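Side-chain contacts in putative methylase (Clostridium difficile, PDB 3LDU), which probably methylates guanine bases of ribosomal RNA and carries a bound GTP in its methyltransferase domain: residues A[84-87]-A[88-91]; A[270-273]-A[274-278]. All coordinates share one frame; numbering follows the deposited sequence.

Contact 1 of 2, residues A[84-87]-A[88-91]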
loop_
_atom_site.group_PDB
_atom_site.type_symbol
_atom_site.label_atom_id
_atom_site.label_comp_id
_atom_site.label_asym_id
_atom_site.label_seq_id
_atom_site.Cartn_x
_atom_site.Cartn_y
_atom_site.Cartn_z
ATOM N N ILE A 84 15.207 20.928 17.682
ATOM C CA ILE A 84 15.601 19.579 17.292
ATOM C C ILE A 84 17.035 19.632 16.776
ATOM O O ILE A 84 17.420 20.606 16.129
ATOM C CB ILE A 84 14.676 19.044 16.190
ATOM C CG1 ILE A 84 13.250 18.916 16.725
ATOM C CG2 ILE A 84 15.187 17.706 15.633
ATOM C CD1 ILE A 84 12.228 18.691 15.638
ATOM N N ASN A 85 17.834 18.608 17.075
ATOM C CA ASN A 85 19.200 18.561 16.574
ATOM C C ASN A 85 19.205 17.990 15.169
ATOM O O ASN A 85 19.408 16.790 14.974
ATOM C CB ASN A 85 20.111 17.736 17.485
ATOM C CG ASN A 85 21.569 17.753 17.027
ATOM O OD1 ASN A 85 22.380 16.936 17.464
ATOM N ND2 ASN A 85 21.904 18.690 16.147
ATOM N N TRP A 86 18.957 18.851 14.188
ATOM C CA TRP A 86 18.797 18.382 12.821
ATOM C C TRP A 86 20.064 17.798 12.198
ATOM O O TRP A 86 19.978 16.945 11.317
ATOM C CB TRP A 86 18.170 19.466 11.940
ATOM C CG TRP A 86 16.697 19.553 12.174
ATOM C CD1 TRP A 86 16.025 20.487 12.920
ATOM C CD2 TRP A 86 15.707 18.633 11.696
ATOM N NE1 TRP A 86 14.673 20.205 12.917
ATOM C CE2 TRP A 86 14.460 19.074 12.177
ATOM C CE3 TRP A 86 15.766 17.483 10.906
ATOM C CZ2 TRP A 86 13.271 18.406 11.880
ATOM C CZ3 TRP A 86 14.572 16.821 10.611
ATOM C CH2 TRP A 86 13.352 17.282 11.106
ATOM N N SER A 87 21.233 18.251 12.650
ATOM C CA SER A 87 22.493 17.724 12.129
ATOM C C SER A 87 22.654 16.220 12.380
ATOM O O SER A 87 23.432 15.551 11.697
ATOM C CB SER A 87 23.684 18.480 12.727
ATOM O OG SER A 87 23.758 18.269 14.125
ATOM N N ARG A 88 21.930 15.691 13.365
ATOM C CA ARG A 88 21.945 14.252 13.636
ATOM C C ARG A 88 21.309 13.456 12.495
ATOM O O ARG A 88 21.645 12.293 12.275
ATOM C CB ARG A 88 21.200 13.932 14.939
ATOM C CG ARG A 88 22.009 14.126 16.212
ATOM C CD ARG A 88 21.205 13.680 17.431
ATOM N NE ARG A 88 20.499 12.423 17.181
ATOM C CZ ARG A 88 19.628 11.870 18.020
ATOM N NH1 ARG A 88 19.344 12.461 19.174
ATOM N NH2 ARG A 88 19.036 10.726 17.704
ATOM N N TYR A 89 20.402 14.097 11.768
ATOM C CA TYR A 89 19.596 13.417 10.761
ATOM C C TYR A 89 19.877 13.867 9.339
ATOM O O TYR A 89 19.728 13.086 8.400
ATOM C CB TYR A 89 18.123 13.647 11.062
ATOM C CG TYR A 89 17.759 13.242 12.459
ATOM C CD1 TYR A 89 17.743 11.904 12.827
ATOM C CD2 TYR A 89 17.446 14.190 13.412
ATOM C CE1 TYR A 89 17.416 11.527 14.103
ATOM C CE2 TYR A 89 17.117 13.825 14.690
ATOM C CZ TYR A 89 17.098 12.492 15.032
ATOM O OH TYR A 89 16.764 12.131 16.316
ATOM N N ILE A 90 20.238 15.140 9.191
ATOM C CA ILE A 90 20.556 15.740 7.894
ATOM C C ILE A 90 22.045 16.067 7.863
ATOM O O ILE A 90 22.483 16.954 8.577
ATOM C CB ILE A 90 19.768 17.071 7.661
ATOM C CG1 ILE A 90 18.258 16.871 7.866
ATOM C CG2 ILE A 90 20.041 17.628 6.266
ATOM C CD1 ILE A 90 17.710 15.679 7.155
ATOM N N PRO A 91 22.816 15.347 7.036
ATOM C CA PRO A 91 24.270 15.532 6.990
ATOM C C PRO A 91 24.683 16.730 6.148
ATOM O O PRO A 91 23.878 17.315 5.424
ATOM C CB PRO A 91 24.757 14.242 6.338
ATOM C CG PRO A 91 23.636 13.841 5.452
ATOM C CD PRO A 91 22.376 14.268 6.135
#

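Contact 2 of 2, residues A[270-273]-A[274-278]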
loop_
_atom_site.group_PDB
_atom_site.type_symbol
_atom_site.label_atom_id
_atom_site.label_comp_id
_atom_site.label_asym_id
_atom_site.label_seq_id
_atom_site.Cartn_x
_atom_site.Cartn_y
_atom_site.Cartn_z
ATOM N N ILE A 270 -6.048 -7.580 -21.168
ATOM C CA ILE A 270 -5.358 -8.863 -21.072
ATOM C C ILE A 270 -3.915 -8.754 -21.587
ATOM O O ILE A 270 -2.981 -9.288 -20.977
ATOM C CB ILE A 270 -6.116 -9.974 -21.830
ATOM C CG1 ILE A 270 -7.486 -10.212 -21.186
ATOM C CG2 ILE A 270 -5.296 -11.264 -21.876
ATOM C CD1 ILE A 270 -7.410 -10.512 -19.711
ATOM N N ASP A 271 -3.730 -8.051 -22.700
ATOM C CA ASP A 271 -2.384 -7.859 -23.239
ATOM C C ASP A 271 -1.511 -7.139 -22.209
ATOM O O ASP A 271 -0.344 -7.485 -22.020
ATOM C CB ASP A 271 -2.426 -7.034 -24.528
ATOM C CG ASP A 271 -2.986 -7.809 -25.709
ATOM O OD1 ASP A 271 -2.939 -9.056 -25.691
ATOM O OD2 ASP A 271 -3.465 -7.162 -26.662
ATOM N N ILE A 272 -2.090 -6.128 -21.564
ATOM C CA ILE A 272 -1.371 -5.317 -20.592
ATOM C C ILE A 272 -1.061 -6.161 -19.367
ATOM O O ILE A 272 0.043 -6.094 -18.819
ATOM C CB ILE A 272 -2.188 -4.062 -20.188
ATOM C CG1 ILE A 272 -2.254 -3.074 -21.362
ATOM C CG2 ILE A 272 -1.586 -3.389 -18.948
ATOM C CD1 ILE A 272 -3.181 -1.883 -21.132
ATOM N N ALA A 273 -2.047 -6.943 -18.938
ATOM C CA ALA A 273 -1.891 -7.791 -17.766
ATOM C C ALA A 273 -0.736 -8.768 -17.968
ATOM O O ALA A 273 0.083 -8.958 -17.065
ATOM C CB ALA A 273 -3.199 -8.557 -17.468
ATOM N N ARG A 274 -0.681 -9.402 -19.139
ATOM C CA ARG A 274 0.428 -10.305 -19.462
ATOM C C ARG A 274 1.780 -9.590 -19.406
ATOM O O ARG A 274 2.739 -10.106 -18.834
ATOM C CB ARG A 274 0.222 -10.950 -20.827
ATOM C CG ARG A 274 -0.982 -11.886 -20.842
ATOM C CD ARG A 274 -1.176 -12.482 -22.223
ATOM N NE ARG A 274 -2.146 -13.572 -22.212
ATOM C CZ ARG A 274 -2.575 -14.188 -23.311
ATOM N NH1 ARG A 274 -2.117 -13.802 -24.492
ATOM N NH2 ARG A 274 -3.464 -15.183 -23.232
ATOM N N GLU A 275 1.851 -8.405 -19.998
ATOM C CA GLU A 275 3.093 -7.614 -19.971
ATOM C C GLU A 275 3.495 -7.278 -18.545
ATOM O O GLU A 275 4.675 -7.382 -18.164
ATOM C CB GLU A 275 2.915 -6.316 -20.755
ATOM C CG GLU A 275 2.843 -6.507 -22.263
ATOM C CD GLU A 275 2.403 -5.250 -22.994
ATOM O OE1 GLU A 275 2.064 -5.344 -24.194
ATOM O OE2 GLU A 275 2.389 -4.169 -22.369
ATOM N N ASN A 276 2.510 -6.855 -17.760
ATOM C CA ASN A 276 2.765 -6.452 -16.378
ATOM C C ASN A 276 3.257 -7.627 -15.528
ATOM O O ASN A 276 4.180 -7.470 -14.718
ATOM C CB ASN A 276 1.532 -5.792 -15.749
ATOM C CG ASN A 276 1.298 -4.373 -16.254
ATOM O OD1 ASN A 276 2.097 -3.830 -17.015
ATOM N ND2 ASN A 276 0.185 -3.769 -15.828
ATOM N N ALA A 277 2.647 -8.796 -15.709
ATOM C CA ALA A 277 3.088 -9.979 -14.976
ATOM C C ALA A 277 4.531 -10.341 -15.317
ATOM O O ALA A 277 5.278 -10.772 -14.449
ATOM C CB ALA A 277 2.170 -11.155 -15.240
ATOM N N GLU A 278 4.920 -10.160 -16.578
ATOM C CA GLU A 278 6.293 -10.448 -17.005
ATOM C C GLU A 278 7.253 -9.495 -16.312
ATOM O O GLU A 278 8.316 -9.888 -15.835
ATOM C CB GLU A 278 6.444 -10.298 -18.519
ATOM C CG GLU A 278 5.690 -11.335 -19.327
ATOM C CD GLU A 278 6.140 -11.384 -20.776
ATOM O OE1 GLU A 278 7.171 -10.750 -21.103
ATOM O OE2 GLU A 278 5.466 -12.061 -21.584
#

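Contact 1 of 2, residues A[84-87]-A[88-91]
The carbonyl oxygen of Trp86 takes two backbone N-H groups, from the residues three and four places on. Tyr89 N reaches Trp86 O at 2.9 Å from above the carbonyl plane. Ile90 N reaches the same Trp86 O at 2.8 Å, nearly head-on, with a C=O...N angle of 170°. One residue earlier, Arg88 N bonds to Asn85 O at 3.2 Å, also from above the carbonyl plane. These bonds wind 85-90 into a tight turn. Asn85 itself is the centre of an inverse gamma turn, closed by a weak bond from Trp86 N to Ile84 O.

The Asn85 side chain swings CG anti to its backbone N (chi1 -176°). Its ND2 then donates to Ser87 OG at 2.8 Å, tilted out of the amide plane. Ser87 OG also has a weak hydrogen bond with Ser129 OG. On the other branch of the amide, Asn85 OD1 lies 3.1 Å from Arg88 CG, so the arginine's methylene chain meets the oxygen. The two side chains cross at about a right angle, amide and guanidinium planes 79° apart. Arg88 CB lies over the centre of one face of the Tyr89 ring. At the edge of that ring sits Ile84 CG2, 4.4 Å from Tyr89 CE2. Ile90 runs beside Trp86, with Ile90 CG1 4.0 Å from Trp86 CE3.

The indole NE1 is satisfied by Thr81 O, Ile90 O by Tyr130 OH, and Ile84 O by Ser125 OG. The turn belongs to the THUMP domain and follows helix 74-82. Trp86 packs on Ile122, Ser125 and Leu126 of helix 111-129, while Ile66 of strand 63-70 and Ile158 of strand 153-159 meet Tyr89.

Contact 2 of 2, residues A[270-273]-A[274-278]
Four i-to-i+4 backbone bonds join 270-273 to 274-277 as regular alpha-helix, from Arg274 N to Ile270 O (2.9 Å) through to Ala277 N to Ala273 O (2.9 Å). The side chains pair at the same spacing. Ile270 CG2 lies over one face of the Arg274 guanidinium, toward its rim, 3.9 Å from Arg274 NE. The Arg274 chain is extended from CG to NE, which lays the group alongside Ile270. Its NH2 then donates to Phe288 O on strand 286-290.

Ile272 and Asn276 lie side by side and point the same way. Ile272 CG2 is 3.6 Å from Asn276 ND2. With Asn276 CG anti to its carbonyl carbon (chi1 -75°), the amide sits beside the preceding turn, and Asn276 CG is 3.3 Å from Ile272 O. Asn276 ND2 is buried and has no polar partner in the model. Glu275 runs out over the backbone, with Glu275 CG 3.3 Å from Asp271 O. The Ala273 and Ala277 side chains pack on Phe288.

Ile270 lies near Asp264 and Ile272 near Ser206, two residues that bind GTP. Helix 267-280 connects strands 260-264 and 286-290, as in the beta-alpha-beta crossover of a Rossmann-like methyltransferase domain.

In the fold
The two contacts lie in different domains, on opposite sides of the chain's centre, with centres about 45 Å apart. They share no element and do not touch. Both are local and partly buried. Contact 1 is a turn in the chain between helix 74-82 and strand 98-104. One side-chain bond, between Asn85 and Ser87, adds to its backbone bonds. Ile84, Trp86 and Ile90 are buried there, while Tyr89 is partly exposed. Contact 2 is one stretch of regular helix. Its backbone bonding is repetitive, Arg274 ties the helix to a neighbouring strand, and acidic side chains are exposed. Contact 2 borders the GTP site, whereas contact 1 is away from the annotated sites.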